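Local atomic coordinates of carbohydrate binding module (Escherichia coli, PDB entry 2XFD), a protein that probably serves as a non-catalytic module that binds glycans, here the two glucose units of cellobiose, in a calcium-dependent manner. Residues A[81-86]-A[99-105]; A[15-21]-A[49-55]. The contacts are given in a common frame with arbitrary orientation. Residues are numbered along the deposited sequence.

Contact 1: A[81-86]-A[99-105]. With CA (calcium ion), chain C; BGC (beta-D-glucopyranose), chain B; BGC (beta-D-glucopyranose), chain D.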
# COMPACT_ATOMS: atom_id res chain seq x y z
N VAL A 81 -10.56 -4.39 0.56
CA VAL A 81 -10.64 -2.94 0.58
C VAL A 81 -9.39 -2.28 -0.05
O VAL A 81 -8.27 -2.43 0.43
CB VAL A 81 -10.87 -2.41 1.99
CG1 VAL A 81 -10.89 -0.83 1.99
CG2 VAL A 81 -12.18 -2.99 2.51
N ASN A 82 -9.65 -1.58 -1.16
CA ASN A 82 -8.66 -0.83 -1.93
C ASN A 82 -9.33 0.42 -2.44
O ASN A 82 -10.17 0.38 -3.33
CB ASN A 82 -8.13 -1.69 -3.07
CG ASN A 82 -7.07 -0.95 -3.89
OD1 ASN A 82 -7.16 0.27 -4.00
ND2 ASN A 82 -6.14 -1.67 -4.52
N THR A 83 -9.04 1.55 -1.79
CA THR A 83 -9.71 2.78 -2.12
C THR A 83 -9.09 3.59 -3.24
O THR A 83 -9.62 4.62 -3.67
CB THR A 83 -9.90 3.66 -0.90
OG1 THR A 83 -8.62 4.16 -0.49
CG2 THR A 83 -10.56 2.96 0.26
N GLY A 84 -7.93 3.16 -3.70
CA GLY A 84 -7.19 3.81 -4.77
C GLY A 84 -7.25 3.21 -6.14
O GLY A 84 -6.87 3.85 -7.12
N VAL A 85 -7.64 1.95 -6.27
CA VAL A 85 -7.68 1.31 -7.59
C VAL A 85 -8.68 2.02 -8.46
O VAL A 85 -9.78 2.37 -8.04
CB VAL A 85 -7.97 -0.20 -7.49
CG1 VAL A 85 -9.30 -0.53 -6.87
CG2 VAL A 85 -7.82 -0.83 -8.81
N TRP A 86 -8.33 2.23 -9.76
CA TRP A 86 -9.27 2.73 -10.72
C TRP A 86 -10.00 1.52 -11.27
O TRP A 86 -9.46 0.68 -11.98
CB TRP A 86 -8.55 3.48 -11.82
CG TRP A 86 -9.51 4.12 -12.79
CD1 TRP A 86 -9.87 3.65 -14.04
CD2 TRP A 86 -10.22 5.32 -12.59
NE1 TRP A 86 -10.77 4.51 -14.60
CE2 TRP A 86 -10.98 5.58 -13.76
CE3 TRP A 86 -10.25 6.26 -11.57
CZ2 TRP A 86 -11.84 6.66 -13.86
CZ3 TRP A 86 -11.04 7.35 -11.70
CH2 TRP A 86 -11.85 7.55 -12.85
N TRP A 99 -3.16 -2.49 -7.29
CA TRP A 99 -2.92 -1.14 -7.78
C TRP A 99 -3.59 -0.06 -6.92
O TRP A 99 -4.74 -0.17 -6.54
CB TRP A 99 -3.45 -1.04 -9.21
CG TRP A 99 -2.55 -1.78 -10.15
CD1 TRP A 99 -2.62 -3.08 -10.51
CD2 TRP A 99 -1.35 -1.27 -10.74
NE1 TRP A 99 -1.60 -3.44 -11.34
CE2 TRP A 99 -0.79 -2.33 -11.52
CE3 TRP A 99 -0.71 -0.02 -10.76
CZ2 TRP A 99 0.39 -2.16 -12.26
CZ3 TRP A 99 0.43 0.11 -11.50
CH2 TRP A 99 0.95 -0.97 -12.25
N LEU A 100 -2.84 1.01 -6.80
CA LEU A 100 -3.35 2.29 -6.31
C LEU A 100 -3.11 3.29 -7.41
O LEU A 100 -1.99 3.77 -7.62
CB LEU A 100 -2.68 2.71 -5.02
CG LEU A 100 -2.96 1.81 -3.81
CD1 LEU A 100 -1.96 2.05 -2.70
CD2 LEU A 100 -4.42 1.99 -3.36
N HIS A 101 -4.16 3.61 -8.16
CA HIS A 101 -4.10 4.63 -9.25
C HIS A 101 -4.34 6.00 -8.72
O HIS A 101 -3.72 7.00 -9.15
CB HIS A 101 -5.10 4.27 -10.33
CG HIS A 101 -4.87 2.94 -10.95
ND1 HIS A 101 -3.88 2.59 -11.85
CD2 HIS A 101 -5.62 1.84 -10.77
CE1 HIS A 101 -4.06 1.32 -12.21
NE2 HIS A 101 -5.10 0.86 -11.54
N CYS A 102 -5.28 6.12 -7.83
CA CYS A 102 -5.65 7.36 -7.16
C CYS A 102 -5.00 7.36 -5.76
O CYS A 102 -4.69 6.29 -5.24
CB CYS A 102 -7.17 7.47 -7.00
SG CYS A 102 -8.10 7.11 -8.48
N ASN A 103 -4.93 8.52 -5.15
CA ASN A 103 -4.66 8.56 -3.74
C ASN A 103 -5.67 7.66 -2.99
O ASN A 103 -6.85 7.70 -3.31
CB ASN A 103 -4.70 9.97 -3.15
CG ASN A 103 -3.54 10.83 -3.58
OD1 ASN A 103 -2.43 10.33 -3.80
ND2 ASN A 103 -3.81 12.11 -3.71
N GLY A 104 -5.22 6.86 -2.05
CA GLY A 104 -6.05 5.90 -1.42
C GLY A 104 -5.17 4.82 -0.80
O GLY A 104 -3.94 4.98 -0.77
N TYR A 105 -5.78 3.77 -0.31
CA TYR A 105 -5.04 2.76 0.43
C TYR A 105 -5.58 1.36 0.19
O TYR A 105 -6.72 1.19 -0.19
CB TYR A 105 -5.04 3.07 1.95
CG TYR A 105 -6.41 3.04 2.60
CD1 TYR A 105 -7.15 4.18 2.81
CD2 TYR A 105 -7.01 1.87 2.94
CE1 TYR A 105 -8.44 4.12 3.41
CE2 TYR A 105 -8.25 1.83 3.53
CZ TYR A 105 -8.93 2.92 3.75
OH TYR A 105 -10.17 2.86 4.37
CA CA C . -2.43 7.86 -10.89
C2 BGC B . -8.56 6.14 -17.30
C3 BGC B . -7.75 7.01 -16.38
C4 BGC B . -7.16 6.23 -15.21
C5 BGC B . -6.54 4.99 -15.72
C6 BGC B . -6.00 4.21 -14.57
C1 BGC B . -7.71 4.94 -17.69
O1 BGC B . -8.27 4.08 -18.65
O2 BGC B . -9.01 6.88 -18.42
O3 BGC B . -8.54 8.09 -15.88
O4 BGC B . -6.18 6.99 -14.70
O5 BGC B . -7.51 4.23 -16.48
O6 BGC B . -5.45 3.01 -15.03
C2 BGC D . -5.25 8.06 -12.78
C3 BGC D . -5.57 8.81 -11.50
C4 BGC D . -6.62 9.90 -11.72
C5 BGC D . -7.84 9.25 -12.36
C6 BGC D . -9.05 10.16 -12.67
C1 BGC D . -6.52 7.56 -13.43
O2 BGC D . -4.29 7.04 -12.45
O3 BGC D . -4.35 9.41 -11.05
O4 BGC D . -7.03 10.47 -10.51
O5 BGC D . -7.45 8.63 -13.54
O6 BGC D . -8.60 11.13 -13.59
O HOH W 1 -9.31 7.59 -1.91
O HOH W 2 -1.71 9.18 -12.74
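Thr83 and Tyr105 are tied by two hydrogen bonds: Thr83 N donates to Tyr105 O at 2.8 Å, and Tyr105 N donates to Thr83 OG1 at 2.9 Å, the side-chain oxygen taking a place that a strand would give to a carbonyl. Further along, Gly84 O accepts from both His101 N and Cys102 N, each at 2.9 Å; the bond from Cys102 is nearly straight and that from His101 more bent (133°), as the chain turns at His101. Asn82 ND2 donates a hydrogen bond to Trp99 O at 2.9 Å and another to Ser97 O, while Asn82 OD1 accepts from Gly84 N (an Asx turn) and Val85 N, so one amide shapes its own loop and holds the neighbouring segment. Two glycines allow the close approach: a CB on Gly84 would clash with Leu100 CD2 and Cys102 O, one on Gly104 with Gly84 N and Thr83 OG1, and the Gly104 backbone angles themselves call for glycine. Outside this polar core, Thr83 CG2 sits over the Tyr105 ring in a CH-pi contact, 4.1 Å from the centroid. At the other end, Trp86 CB packs 3.5 Å from His101 CD2, and Cys102 SG, disulfide-bonded to Cys91, meets the edge of the Trp86 ring, 3.9 Å from CE3. One indole face receives the sugars, with Trp86 CD1 3.4 Å from O5 of BGC (chain B). His101 O binds calcium at 2.3 Å beside O2 and O3 of BGC (chain D); Asp56, Arg60 and Asp61 complete the protein ligands. An aromatic platform beside a metal-chelated sugar diol marks this as the calcium-dependent glycan site.

Contact 2: A[15-21]-A[49-55]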
# COMPACT_ATOMS: atom_id res chain seq x y z
N GLN A 15 8.50 8.60 -8.62
CA GLN A 15 8.25 9.72 -7.78
C GLN A 15 7.17 9.42 -6.70
O GLN A 15 6.91 10.25 -5.85
CB GLN A 15 7.78 10.91 -8.58
CG GLN A 15 8.73 11.39 -9.59
CD GLN A 15 8.09 12.36 -10.61
OE1 GLN A 15 6.82 12.58 -10.65
NE2 GLN A 15 8.91 12.77 -11.55
N GLU A 16 6.56 8.23 -6.77
CA GLU A 16 5.46 7.91 -5.93
C GLU A 16 5.89 7.77 -4.48
O GLU A 16 6.94 7.21 -4.15
CB GLU A 16 4.77 6.63 -6.39
CG GLU A 16 4.19 6.73 -7.77
CD GLU A 16 5.12 6.42 -8.94
OE1 GLU A 16 6.35 6.26 -8.73
OE2 GLU A 16 4.57 6.31 -10.11
N SER A 17 5.00 8.26 -3.57
CA SER A 17 5.16 8.15 -2.13
C SER A 17 4.09 7.27 -1.53
O SER A 17 2.89 7.44 -1.83
CB SER A 17 5.13 9.51 -1.46
OG SER A 17 5.42 9.42 -0.07
N VAL A 18 4.48 6.34 -0.68
CA VAL A 18 3.55 5.54 0.09
C VAL A 18 3.84 5.69 1.57
O VAL A 18 4.98 5.91 2.02
CB VAL A 18 3.54 4.07 -0.30
CG1 VAL A 18 3.03 3.92 -1.70
CG2 VAL A 18 4.89 3.42 -0.08
N SER A 19 2.80 5.49 2.34
CA SER A 19 2.84 5.46 3.80
C SER A 19 2.31 4.14 4.31
O SER A 19 1.23 3.72 3.94
CB SER A 19 1.99 6.60 4.34
OG SER A 19 2.54 7.85 4.01
N LEU A 20 3.07 3.55 5.21
CA LEU A 20 2.59 2.42 6.01
C LEU A 20 1.89 3.00 7.24
O LEU A 20 2.54 3.74 7.99
CB LEU A 20 3.78 1.56 6.46
CG LEU A 20 3.41 0.43 7.38
CD1 LEU A 20 2.48 -0.61 6.80
CD2 LEU A 20 4.69 -0.24 7.87
N GLN A 21 0.64 2.67 7.42
CA GLN A 21 -0.17 3.19 8.52
C GLN A 21 -0.69 2.05 9.38
O GLN A 21 -1.03 0.99 8.83
CB GLN A 21 -1.35 3.98 7.96
CG GLN A 21 -0.95 5.12 7.05
CD GLN A 21 -2.16 5.78 6.41
OE1 GLN A 21 -3.09 5.13 5.96
NE2 GLN A 21 -2.09 7.04 6.30
N ILE A 49 -3.75 -2.25 9.44
CA ILE A 49 -2.64 -1.90 8.58
C ILE A 49 -3.18 -1.40 7.25
O ILE A 49 -4.01 -2.04 6.61
CB ILE A 49 -1.71 -3.11 8.30
CG1 ILE A 49 -1.14 -3.67 9.61
CG2 ILE A 49 -0.64 -2.74 7.34
CD1 ILE A 49 -0.54 -5.07 9.39
N ARG A 50 -2.68 -0.24 6.80
CA ARG A 50 -2.93 0.27 5.46
C ARG A 50 -1.63 0.63 4.79
O ARG A 50 -0.67 1.08 5.43
CB ARG A 50 -3.83 1.50 5.54
CG ARG A 50 -5.20 1.23 6.10
CD ARG A 50 -6.00 2.49 6.30
NE ARG A 50 -7.28 2.12 6.85
CZ ARG A 50 -8.19 3.01 7.26
NH1 ARG A 50 -9.29 2.58 7.86
NH2 ARG A 50 -7.99 4.28 7.06
N VAL A 51 -1.58 0.44 3.47
CA VAL A 51 -0.54 1.02 2.63
C VAL A 51 -1.22 2.03 1.75
O VAL A 51 -2.12 1.71 0.99
CB VAL A 51 0.19 -0.01 1.79
CG1 VAL A 51 1.17 0.65 0.87
CG2 VAL A 51 0.86 -1.04 2.67
N ALA A 52 -0.84 3.31 1.94
CA ALA A 52 -1.50 4.44 1.30
C ALA A 52 -0.60 5.12 0.32
O ALA A 52 0.55 5.42 0.60
CB ALA A 52 -1.92 5.48 2.33
N PHE A 53 -1.13 5.43 -0.84
CA PHE A 53 -0.49 6.25 -1.89
C PHE A 53 -1.00 7.67 -1.67
O PHE A 53 -2.20 7.87 -1.60
CB PHE A 53 -0.90 5.72 -3.26
CG PHE A 53 -0.49 6.50 -4.48
CD1 PHE A 53 0.73 7.18 -4.60
CD2 PHE A 53 -1.29 6.44 -5.59
CE1 PHE A 53 1.09 7.82 -5.77
CE2 PHE A 53 -0.94 7.04 -6.77
CZ PHE A 53 0.26 7.72 -6.89
N THR A 54 -0.10 8.65 -1.57
CA THR A 54 -0.47 9.98 -1.08
C THR A 54 -0.15 11.11 -2.05
O THR A 54 -0.58 12.22 -1.76
CB THR A 54 0.22 10.24 0.25
OG1 THR A 54 1.63 10.27 0.06
CG2 THR A 54 -0.12 9.22 1.31
N ASN A 55 0.61 10.89 -3.13
CA ASN A 55 1.02 11.97 -4.01
C ASN A 55 0.68 11.73 -5.46
O ASN A 55 1.48 12.01 -6.36
CB ASN A 55 2.51 12.32 -3.78
CG ASN A 55 3.43 11.26 -4.29
OD1 ASN A 55 3.01 10.09 -4.42
ND2 ASN A 55 4.68 11.61 -4.56
O HOH W 3 3.32 8.97 1.64
O HOH W 4 -5.78 5.89 6.04
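Strands 17-21 and 49-53 run antiparallel, their axes 4.6 Å apart at closest and inclined at 160°, and each surface of the pair has its own relief. On one face Val18, Leu20, Val51 and Phe53 form an apolar ridge. Val18 CB lies 4.3 Å from Val51 CG1, and the end of Leu20 reaches across, its CD1 3.8 Å from Ile49 CG2 and, more loosely, 4.5 Å from Val51 CG2. The Phe53 ring fills the space beside the start of the first strand, with Glu16 CG 3.8 Å from its CE1 and Ser17 O 3.5 Å from its CD1, at the ring edge. Ile5, Val7 and Val62 of the facing sheet pack on this surface. The other face, with Ser19, Gln21, Arg50 and Ala52, is more polar. Ala52 leaves a hollow, over which the extended Gln21 leans, its OE1 3.8 Å from Ala52 CB; Tyr105 of strand 104-110 also packs on Ala52. Water 4 joins Gln21 OE1 to Arg50 NH2, while Arg50 NE pairs with Glu48. Water 3 plugs the dip between Ser17 OG, Ser19 OG and Thr54 OG1, 2.7 Å from each. Beneath this relief, Ser19 and Ala52 bond reciprocally, as do Gln21 and Arg50. Past the last bridge one more backbone bond forms, Thr54 N to Ser17 O at 3.2 Å, and beyond it the Asn55 side chain stands in for the next: its OD1 accepts from Ser17 N at 2.8 Å and its ND2 donates to Gln15 O at 2.9 Å. Such a two-faced antiparallel pair, apolar toward the facing sheet and more polar on the other side, is characteristic of the central strands of a beta-sandwich layer.

In the fold
Contacts 1 and 2 meet across one antiparallel sheet, their centres about 10 Å apart: strand 104-110, entered by contact 1 at Gly104, flanks strand 48-53 of contact 2. Gly104 O lies 2.8 Å from Phe53 N, a probable hydrogen bond, and the Arg50 side chain makes a cation-pi contact with Tyr105. Leu100 of contact 1 also touches Phe53. Contact 1 directly builds the sugar site through Trp86 and His101. Contact 2 approaches it from the sandwich: the Phe53 side chain comes to about 4 Å from the sugar-bound calcium and about 6 Å from a glucose unit, and Asn55 leads into the calcium ligand Asp56.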